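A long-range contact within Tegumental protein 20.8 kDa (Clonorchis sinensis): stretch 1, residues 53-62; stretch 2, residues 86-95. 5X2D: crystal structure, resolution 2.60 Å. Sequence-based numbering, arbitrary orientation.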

# COMPACT_ATOMS: atom_id res chain seq x y z
N THR A 53 -11.73 17.11 -5.45
CA THR A 53 -11.81 17.93 -4.25
C THR A 53 -10.46 18.51 -3.81
O THR A 53 -10.35 19.71 -3.58
CB THR A 53 -12.44 17.14 -3.07
OG1 THR A 53 -11.82 15.85 -2.99
CG2 THR A 53 -13.94 16.95 -3.29
N PHE A 54 -9.43 17.67 -3.68
CA PHE A 54 -8.14 18.13 -3.16
C PHE A 54 -7.07 18.48 -4.20
O PHE A 54 -6.04 19.06 -3.86
CB PHE A 54 -7.58 17.09 -2.19
CG PHE A 54 -8.58 16.65 -1.14
CD1 PHE A 54 -9.14 17.56 -0.28
CD2 PHE A 54 -8.95 15.31 -1.03
CE1 PHE A 54 -10.05 17.17 0.67
CE2 PHE A 54 -9.86 14.91 -0.06
CZ PHE A 54 -10.41 15.84 0.78
N GLY A 55 -7.29 18.13 -5.46
CA GLY A 55 -6.31 18.42 -6.49
C GLY A 55 -5.29 17.31 -6.69
O GLY A 55 -5.09 16.47 -5.80
N GLY A 56 -4.67 17.28 -7.87
CA GLY A 56 -3.61 16.33 -8.16
C GLY A 56 -4.09 14.93 -8.42
O GLY A 56 -5.30 14.68 -8.42
N CYS A 57 -3.16 13.99 -8.61
CA CYS A 57 -3.51 12.58 -8.75
C CYS A 57 -3.36 11.86 -7.39
O CYS A 57 -2.38 12.03 -6.69
CB CYS A 57 -2.64 11.90 -9.82
SG CYS A 57 -2.27 12.95 -11.26
N TRP A 58 -4.37 11.08 -7.03
CA TRP A 58 -4.38 10.35 -5.77
C TRP A 58 -4.33 8.84 -5.94
O TRP A 58 -4.93 8.31 -6.87
CB TRP A 58 -5.63 10.70 -4.98
CG TRP A 58 -5.59 12.05 -4.34
CD1 TRP A 58 -5.76 13.26 -4.94
CD2 TRP A 58 -5.43 12.31 -2.94
NE1 TRP A 58 -5.69 14.27 -4.01
CE2 TRP A 58 -5.49 13.71 -2.77
CE3 TRP A 58 -5.23 11.50 -1.82
CZ2 TRP A 58 -5.37 14.31 -1.53
CZ3 TRP A 58 -5.10 12.11 -0.59
CH2 TRP A 58 -5.18 13.50 -0.45
N GLN A 59 -3.69 8.13 -5.02
CA GLN A 59 -3.75 6.67 -5.07
C GLN A 59 -4.46 6.16 -3.84
O GLN A 59 -4.04 6.43 -2.71
CB GLN A 59 -2.37 6.04 -5.20
CG GLN A 59 -2.49 4.65 -5.80
CD GLN A 59 -1.18 4.05 -6.25
OE1 GLN A 59 -0.13 4.31 -5.66
NE2 GLN A 59 -1.24 3.25 -7.32
N VAL A 60 -5.55 5.43 -4.06
CA VAL A 60 -6.39 4.94 -2.97
C VAL A 60 -6.25 3.43 -2.88
O VAL A 60 -6.51 2.69 -3.84
CB VAL A 60 -7.88 5.30 -3.18
CG1 VAL A 60 -8.73 4.72 -2.07
CG2 VAL A 60 -8.06 6.79 -3.23
N MET A 61 -5.79 2.96 -1.73
CA MET A 61 -5.65 1.53 -1.53
C MET A 61 -6.56 1.07 -0.40
O MET A 61 -6.54 1.64 0.69
CB MET A 61 -4.20 1.17 -1.24
CG MET A 61 -4.01 -0.28 -0.87
SD MET A 61 -2.27 -0.65 -0.74
CE MET A 61 -1.77 0.59 0.41
N VAL A 62 -7.38 0.07 -0.68
CA VAL A 62 -8.26 -0.51 0.33
C VAL A 62 -7.77 -1.90 0.73
O VAL A 62 -7.43 -2.71 -0.13
CB VAL A 62 -9.72 -0.59 -0.19
CG1 VAL A 62 -10.65 -1.09 0.90
CG2 VAL A 62 -10.17 0.77 -0.73
N ARG A 86 -11.97 -2.33 7.80
CA ARG A 86 -11.41 -2.32 6.45
C ARG A 86 -10.62 -1.03 6.29
O ARG A 86 -11.18 0.06 6.41
CB ARG A 86 -12.50 -2.43 5.39
CG ARG A 86 -12.16 -3.40 4.28
CD ARG A 86 -13.39 -3.91 3.54
NE ARG A 86 -14.15 -2.84 2.89
CZ ARG A 86 -15.22 -3.05 2.11
NH1 ARG A 86 -15.64 -4.29 1.87
NH2 ARG A 86 -15.86 -2.02 1.56
N ALA A 87 -9.32 -1.14 6.05
CA ALA A 87 -8.45 0.03 6.02
C ALA A 87 -8.48 0.73 4.68
O ALA A 87 -8.57 0.09 3.63
CB ALA A 87 -7.01 -0.34 6.37
N TYR A 88 -8.36 2.06 4.73
CA TYR A 88 -8.33 2.90 3.56
C TYR A 88 -7.07 3.76 3.57
O TYR A 88 -6.83 4.50 4.52
CB TYR A 88 -9.59 3.78 3.49
CG TYR A 88 -10.85 2.96 3.35
CD1 TYR A 88 -11.51 2.45 4.46
CD2 TYR A 88 -11.37 2.66 2.09
CE1 TYR A 88 -12.65 1.69 4.33
CE2 TYR A 88 -12.52 1.89 1.95
CZ TYR A 88 -13.15 1.41 3.08
OH TYR A 88 -14.30 0.64 2.95
N LEU A 89 -6.27 3.65 2.52
CA LEU A 89 -5.05 4.44 2.43
C LEU A 89 -5.16 5.48 1.31
O LEU A 89 -5.46 5.14 0.15
CB LEU A 89 -3.82 3.54 2.19
CG LEU A 89 -3.33 2.72 3.39
CD1 LEU A 89 -4.10 1.43 3.45
CD2 LEU A 89 -1.84 2.44 3.35
N PHE A 90 -4.94 6.75 1.65
CA PHE A 90 -4.90 7.80 0.63
C PHE A 90 -3.51 8.39 0.51
O PHE A 90 -2.86 8.69 1.53
CB PHE A 90 -5.92 8.90 0.94
CG PHE A 90 -7.35 8.44 0.83
CD1 PHE A 90 -7.91 7.60 1.80
CD2 PHE A 90 -8.13 8.83 -0.26
CE1 PHE A 90 -9.23 7.17 1.70
CE2 PHE A 90 -9.46 8.40 -0.37
CZ PHE A 90 -10.01 7.57 0.62
N TRP A 91 -3.05 8.54 -0.73
CA TRP A 91 -1.82 9.23 -1.09
C TRP A 91 -2.08 10.17 -2.24
O TRP A 91 -2.43 9.72 -3.32
CB TRP A 91 -0.72 8.27 -1.56
CG TRP A 91 -0.17 7.31 -0.60
CD1 TRP A 91 0.51 7.59 0.55
CD2 TRP A 91 -0.19 5.88 -0.72
NE1 TRP A 91 0.90 6.42 1.16
CE2 TRP A 91 0.48 5.36 0.40
CE3 TRP A 91 -0.72 4.99 -1.67
CZ2 TRP A 91 0.63 3.99 0.61
CZ3 TRP A 91 -0.57 3.64 -1.46
CH2 TRP A 91 0.11 3.16 -0.33
N GLN A 92 -1.82 11.45 -2.06
CA GLN A 92 -1.78 12.34 -3.20
C GLN A 92 -0.44 12.11 -3.89
O GLN A 92 0.59 12.20 -3.26
CB GLN A 92 -1.95 13.76 -2.74
CG GLN A 92 -1.84 14.80 -3.80
CD GLN A 92 -2.00 16.19 -3.22
OE1 GLN A 92 -1.41 16.51 -2.17
NE2 GLN A 92 -2.82 17.00 -3.86
N THR A 93 -0.44 11.72 -5.16
CA THR A 93 0.82 11.41 -5.83
C THR A 93 1.40 12.59 -6.60
O THR A 93 2.56 12.54 -6.99
CB THR A 93 0.69 10.20 -6.81
OG1 THR A 93 -0.43 10.40 -7.68
CG2 THR A 93 0.49 8.89 -6.06
N SER A 94 0.61 13.65 -6.81
CA SER A 94 1.07 14.90 -7.44
C SER A 94 0.08 16.01 -7.11
O SER A 94 -1.03 15.71 -6.67
CB SER A 94 1.20 14.76 -8.96
OG SER A 94 2.38 14.07 -9.33
N GLU A 95 0.46 17.28 -7.27
CA GLU A 95 -0.54 18.34 -7.19
C GLU A 95 -0.54 19.22 -8.44
O GLU A 95 -1.08 18.84 -9.48
CB GLU A 95 -0.37 19.17 -5.91
CG GLU A 95 0.97 19.87 -5.72
CD GLU A 95 1.03 20.63 -4.39
OE1 GLU A 95 0.20 21.54 -4.17
OE2 GLU A 95 1.91 20.30 -3.56

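The carbonyl oxygen of C57 is unusually crowded with donors from the other stretch. T93 N lies 2.5 Å from C57 O, a very short hydrogen bond; the T93 hydroxyl, OG1, donates to the same C57 O at 2.7 Å; and S94 N adds a weak bond to C57 O at 3.4 Å. Threonine suits this place because its short side chain, with chi1 in the p well, brings a second donor back beside its own amide. The cluster sits where the paired strands give way to loop.

Beyond it, residues 58-62 and 87-92 run antiparallel, their directions 168° apart. Q59 and W91 form one hydrogen-bonded pair, with Q59 N to W91 O at 2.6 Å and W91 N to Q59 O at 3.1 Å; M61 and L89 form the next, with M61 N to L89 O at 2.9 Å and L89 N to M61 O at 2.7 Å. Between and beyond these pairs, alpha carbons approach carbonyls instead, as where V60 CA lies 3.3 Å from L89 O.

Alternation sorts the side chains onto two faces. One carries W58, V60, V62, Y88, F90 and Q92. Here the flat indole of W58 offers a surface on which the extended chain of Q92 rests: Q92 CB stands 3.6 Å from the centroid of the six-membered ring of W58, only 14° off its normal. At the edge of the same indole, W58 CZ3 meets F90 CB at 3.6 Å. V60, compact and branched, fits against the phenyl ring, with V60 CG2 3.6 Å from F90 CE2, while V62 CG2 packs 3.6 Å from Y88 CD2.

On the other face, M61 shows the value of a long, unbranched, apolar chain. Its t, t, p conformation carries the terminal methyl across to two neighbours, M61 CE lying 3.5 Å from L89 CD2 and 3.3 Å from W91 CH2.

Q92 also has a polar task. With chi1 and chi2 both t, its amide reaches the loop, where Q92 NE2 donates to G55 O at 3.0 Å. G55 O also accepts a hydrogen bond from W58 NE1 at 2.9 Å, so one carbonyl joins two side chains that also meet through the CH-pi contact. The glycines make this turn possible. G55 has backbone angles at which a CB would jam against the preceding carbonyl. At G56, phi is again positive and space is lacking: G56 CA lies 3.0 Å from S94 O, and a CB would point into that oxygen and clash.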